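Local coordinates for methylmalonate-semialdehyde dehydrogenase (Oceanimonas doudoroffii, PDB 4ZZ7), which probably catalyses the NAD-dependent, CoA-acylating oxidation of methylmalonate semialdehyde, as a member of the aldehyde dehydrogenase family, at residues R67-E79 / Y186-D198. Numbering follows the deposited sequence.
Sequences RARVMFRFKELLE and YIAQLLQEAGLPD
Phe74 and Leu191 form the apolar centre of this contact: CD1 of Leu191 lies over the middle of the Phe74 ring, 3.4 Å from its centroid, in a CH-pi contact. Leu78 CD1 lies over the opposite face, towards the rim, so the ring is sandwiched between two leucine methyls, while Leu190 CB and the carbonyl O of Ile187 meet its edge. With CG anti to the backbone N (chi1 -168°), the phenyl group reaches across into helix 182-193; an alanine here would probably leave Leu191 CD1 without the face it rests on and open a gap between the helices and against Leu159 of helix 156-167, which Phe74 also touches. Beside the CB of Phe74, Ala194 CB settles on the backbone of helix 64-80, 3.6 Å from Val70 O, and the small methyl lets the CA atoms of Arg73 and Ala194 come within 5.0 Å. Leu77 CD1 packs beside it, 3.8 Å from Ala194 CB, and Leu78 CD2 touches both Ile187 CG2 and Leu190 CD1. At the other end, Val70 CG1 meets Leu196 CB at 3.9 Å.

At the polar, more exposed edge, Leu77 CD2 lies against the carboxylate of Glu193, and Arg73 bends at chi3 to bring NH1 to Ala194 O, a nearly straight hydrogen bond of 3.0 Å (167°) lying close to the guanidinium plane. The bond ties helix 64-80 to the turn where Gly195, at positive phi, closes a Schellman motif. Phe72 and Lys75 make cation-pi contacts with Lys75 and Phe72, respectively, of a second subunit. The axes of segments 67-79 and 186-193 run at 129°, approaching to 9.1 Å, and join helix 64-80 to the crossover helix between parallel strands 171-175 and 201-203 of the Rossmann-type NAD-binding domain of aldehyde dehydrogenases.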
# COMPACT_ATOMS: atom_id res chain seq x y z
N ARG A 67 5.62 -5.97 -20.99
CA ARG A 67 5.14 -7.31 -20.65
C ARG A 67 3.62 -7.32 -20.50
O ARG A 67 2.98 -8.28 -20.90
CB ARG A 67 5.76 -7.84 -19.35
CG ARG A 67 7.26 -7.92 -19.39
CD ARG A 67 7.78 -8.89 -18.35
NE ARG A 67 7.60 -8.42 -16.97
CZ ARG A 67 8.55 -7.94 -16.19
NH1 ARG A 67 9.79 -7.81 -16.61
NH2 ARG A 67 8.25 -7.58 -14.96
N ALA A 68 3.06 -6.27 -19.90
CA ALA A 68 1.63 -6.22 -19.60
C ALA A 68 0.79 -6.09 -20.86
O ALA A 68 -0.31 -6.65 -20.94
CB ALA A 68 1.32 -5.08 -18.66
N ARG A 69 1.33 -5.40 -21.86
CA ARG A 69 0.66 -5.26 -23.15
C ARG A 69 0.44 -6.63 -23.83
O ARG A 69 -0.46 -6.80 -24.68
CB ARG A 69 1.42 -4.29 -24.07
CG ARG A 69 1.44 -2.84 -23.63
CD ARG A 69 2.08 -1.96 -24.69
NE ARG A 69 3.08 -1.07 -24.11
CZ ARG A 69 2.84 0.12 -23.58
NH1 ARG A 69 1.61 0.62 -23.54
NH2 ARG A 69 3.85 0.82 -23.07
N VAL A 70 1.25 -7.62 -23.47
CA VAL A 70 0.99 -8.94 -23.98
C VAL A 70 -0.32 -9.43 -23.41
O VAL A 70 -1.12 -10.01 -24.13
CB VAL A 70 2.12 -9.94 -23.68
CG1 VAL A 70 1.77 -11.32 -24.23
CG2 VAL A 70 3.42 -9.46 -24.29
N MET A 71 -0.55 -9.17 -22.13
CA MET A 71 -1.77 -9.61 -21.45
C MET A 71 -3.02 -8.85 -21.87
O MET A 71 -4.12 -9.39 -21.86
CB MET A 71 -1.60 -9.54 -19.94
CG MET A 71 -0.41 -10.35 -19.39
SD MET A 71 -0.19 -12.11 -19.84
CE MET A 71 -1.89 -12.57 -19.68
N PHE A 72 -2.83 -7.59 -22.24
CA PHE A 72 -3.87 -6.75 -22.84
C PHE A 72 -4.36 -7.34 -24.17
O PHE A 72 -5.55 -7.39 -24.42
CB PHE A 72 -3.33 -5.33 -23.09
CG PHE A 72 -3.54 -4.38 -21.95
CD1 PHE A 72 -4.82 -3.93 -21.64
CD2 PHE A 72 -2.48 -3.90 -21.23
CE1 PHE A 72 -5.01 -3.02 -20.61
CE2 PHE A 72 -2.66 -3.00 -20.19
CZ PHE A 72 -3.93 -2.56 -19.89
N ARG A 73 -3.42 -7.75 -25.01
CA ARG A 73 -3.71 -8.40 -26.31
C ARG A 73 -4.29 -9.79 -26.12
O ARG A 73 -5.18 -10.20 -26.84
CB ARG A 73 -2.44 -8.49 -27.17
CG ARG A 73 -2.06 -7.18 -27.84
CD ARG A 73 -0.74 -7.31 -28.60
NE ARG A 73 0.15 -6.16 -28.39
CZ ARG A 73 1.36 -6.19 -27.79
NH1 ARG A 73 1.89 -7.32 -27.29
NH2 ARG A 73 2.06 -5.05 -27.69
N PHE A 74 -3.74 -10.51 -25.16
CA PHE A 74 -4.27 -11.78 -24.74
C PHE A 74 -5.74 -11.68 -24.27
O PHE A 74 -6.56 -12.52 -24.62
CB PHE A 74 -3.37 -12.31 -23.62
CG PHE A 74 -3.60 -13.75 -23.26
CD1 PHE A 74 -3.69 -14.72 -24.24
CD2 PHE A 74 -3.69 -14.14 -21.94
CE1 PHE A 74 -3.90 -16.05 -23.91
CE2 PHE A 74 -3.89 -15.46 -21.58
CZ PHE A 74 -4.01 -16.42 -22.57
N LYS A 75 -6.06 -10.65 -23.50
CA LYS A 75 -7.43 -10.38 -23.02
C LYS A 75 -8.44 -10.51 -24.16
O LYS A 75 -9.46 -11.18 -24.04
CB LYS A 75 -7.50 -8.96 -22.44
CG LYS A 75 -8.39 -8.80 -21.24
CD LYS A 75 -9.81 -8.44 -21.65
CE LYS A 75 -10.09 -6.97 -21.49
NZ LYS A 75 -11.36 -6.88 -20.73
N GLU A 76 -8.08 -9.89 -25.27
CA GLU A 76 -8.90 -9.82 -26.47
C GLU A 76 -9.08 -11.15 -27.14
O GLU A 76 -10.18 -11.53 -27.49
CB GLU A 76 -8.22 -8.88 -27.48
CG GLU A 76 -8.07 -7.46 -26.98
CD GLU A 76 -9.41 -6.88 -26.67
OE1 GLU A 76 -9.65 -6.54 -25.47
OE2 GLU A 76 -10.24 -6.81 -27.62
N LEU A 77 -7.99 -11.85 -27.35
CA LEU A 77 -8.00 -13.12 -28.03
C LEU A 77 -8.88 -14.12 -27.32
O LEU A 77 -9.55 -14.92 -27.95
CB LEU A 77 -6.59 -13.69 -28.08
CG LEU A 77 -5.61 -12.86 -28.87
CD1 LEU A 77 -4.27 -13.52 -28.84
CD2 LEU A 77 -6.10 -12.71 -30.29
N LEU A 78 -8.86 -14.07 -26.00
CA LEU A 78 -9.60 -15.01 -25.21
C LEU A 78 -11.08 -14.80 -25.43
O LEU A 78 -11.82 -15.76 -25.60
CB LEU A 78 -9.23 -14.87 -23.75
CG LEU A 78 -7.83 -15.34 -23.38
CD1 LEU A 78 -7.60 -15.14 -21.88
CD2 LEU A 78 -7.61 -16.79 -23.75
N GLU A 79 -11.49 -13.53 -25.47
CA GLU A 79 -12.88 -13.12 -25.69
C GLU A 79 -13.29 -13.36 -27.13
O GLU A 79 -14.44 -13.74 -27.41
CB GLU A 79 -13.07 -11.64 -25.35
CG GLU A 79 -12.57 -11.21 -23.96
CD GLU A 79 -12.81 -9.74 -23.60
OE1 GLU A 79 -13.04 -8.94 -24.53
OE2 GLU A 79 -12.76 -9.39 -22.39
N TYR A 186 -4.96 -24.74 -26.27
CA TYR A 186 -5.57 -23.78 -27.14
C TYR A 186 -5.33 -22.37 -26.64
O TYR A 186 -5.02 -21.48 -27.43
CB TYR A 186 -7.07 -24.03 -27.26
CG TYR A 186 -7.70 -23.16 -28.30
CD1 TYR A 186 -7.76 -23.56 -29.63
CD2 TYR A 186 -8.21 -21.92 -27.96
CE1 TYR A 186 -8.34 -22.76 -30.59
CE2 TYR A 186 -8.79 -21.11 -28.91
CZ TYR A 186 -8.85 -21.53 -30.22
OH TYR A 186 -9.40 -20.72 -31.16
N ILE A 187 -5.50 -22.16 -25.34
CA ILE A 187 -5.31 -20.82 -24.77
C ILE A 187 -3.84 -20.43 -24.70
O ILE A 187 -3.51 -19.28 -24.90
CB ILE A 187 -5.99 -20.59 -23.40
CG1 ILE A 187 -5.38 -21.47 -22.29
CG2 ILE A 187 -7.49 -20.76 -23.54
CD1 ILE A 187 -5.94 -21.19 -20.90
N ALA A 188 -2.97 -21.40 -24.45
CA ALA A 188 -1.53 -21.15 -24.47
C ALA A 188 -1.02 -20.76 -25.85
O ALA A 188 -0.04 -20.02 -25.97
CB ALA A 188 -0.78 -22.36 -23.97
N GLN A 189 -1.68 -21.25 -26.90
CA GLN A 189 -1.25 -20.95 -28.26
C GLN A 189 -1.70 -19.58 -28.70
O GLN A 189 -1.11 -19.02 -29.60
CB GLN A 189 -1.73 -22.00 -29.25
CG GLN A 189 -1.39 -23.42 -28.82
CD GLN A 189 -1.65 -24.44 -29.90
OE1 GLN A 189 -0.77 -24.70 -30.71
NE2 GLN A 189 -2.85 -25.05 -29.90
N LEU A 190 -2.72 -19.04 -28.06
CA LEU A 190 -3.16 -17.68 -28.37
C LEU A 190 -2.15 -16.67 -27.87
O LEU A 190 -2.10 -15.53 -28.33
CB LEU A 190 -4.51 -17.39 -27.73
CG LEU A 190 -5.68 -18.17 -28.31
CD1 LEU A 190 -6.94 -17.94 -27.50
CD2 LEU A 190 -5.87 -17.81 -29.79
N LEU A 191 -1.32 -17.11 -26.93
CA LEU A 191 -0.35 -16.26 -26.30
C LEU A 191 0.77 -15.83 -27.24
O LEU A 191 1.24 -14.70 -27.16
CB LEU A 191 0.19 -16.98 -25.07
CG LEU A 191 0.57 -16.12 -23.89
CD1 LEU A 191 -0.46 -15.08 -23.48
CD2 LEU A 191 0.84 -17.07 -22.73
N GLN A 192 1.18 -16.69 -28.16
CA GLN A 192 2.17 -16.30 -29.19
C GLN A 192 1.67 -15.18 -30.09
O GLN A 192 2.41 -14.24 -30.39
CB GLN A 192 2.61 -17.49 -30.06
CG GLN A 192 3.85 -18.21 -29.56
CD GLN A 192 3.69 -18.86 -28.16
OE1 GLN A 192 2.64 -19.46 -27.84
NE2 GLN A 192 4.76 -18.74 -27.33
N GLU A 193 0.40 -15.29 -30.51
CA GLU A 193 -0.26 -14.27 -31.33
C GLU A 193 -0.44 -12.95 -30.58
O GLU A 193 -0.44 -11.88 -31.19
CB GLU A 193 -1.63 -14.78 -31.79
CG GLU A 193 -2.32 -13.88 -32.81
CD GLU A 193 -3.75 -14.29 -33.08
OE1 GLU A 193 -4.47 -13.45 -33.67
OE2 GLU A 193 -4.13 -15.43 -32.70
N ALA A 194 -0.60 -13.03 -29.25
CA ALA A 194 -0.67 -11.84 -28.41
C ALA A 194 0.66 -11.15 -28.27
O ALA A 194 0.75 -10.11 -27.64
CB ALA A 194 -1.20 -12.18 -27.03
N GLY A 195 1.71 -11.75 -28.82
CA GLY A 195 3.03 -11.11 -28.89
C GLY A 195 4.04 -11.58 -27.87
O GLY A 195 5.03 -10.91 -27.61
N LEU A 196 3.79 -12.75 -27.28
CA LEU A 196 4.73 -13.28 -26.32
C LEU A 196 5.92 -13.90 -27.05
O LEU A 196 5.73 -14.61 -28.04
CB LEU A 196 4.07 -14.31 -25.39
CG LEU A 196 4.90 -14.64 -24.13
CD1 LEU A 196 5.00 -13.45 -23.18
CD2 LEU A 196 4.31 -15.84 -23.38
N PRO A 197 7.13 -13.62 -26.58
CA PRO A 197 8.28 -14.31 -27.15
C PRO A 197 8.28 -15.82 -26.87
O PRO A 197 7.88 -16.28 -25.78
CB PRO A 197 9.48 -13.65 -26.48
CG PRO A 197 8.97 -12.33 -26.04
CD PRO A 197 7.54 -12.53 -25.69
N ASP A 198 8.76 -16.55 -27.89
CA ASP A 198 8.84 -18.01 -27.85
C ASP A 198 9.63 -18.43 -26.65
O ASP A 198 10.65 -17.83 -26.35
CB ASP A 198 9.53 -18.55 -29.10
CG ASP A 198 8.74 -18.30 -30.34
OD1 ASP A 198 7.56 -17.84 -30.21
OD2 ASP A 198 9.31 -18.55 -31.44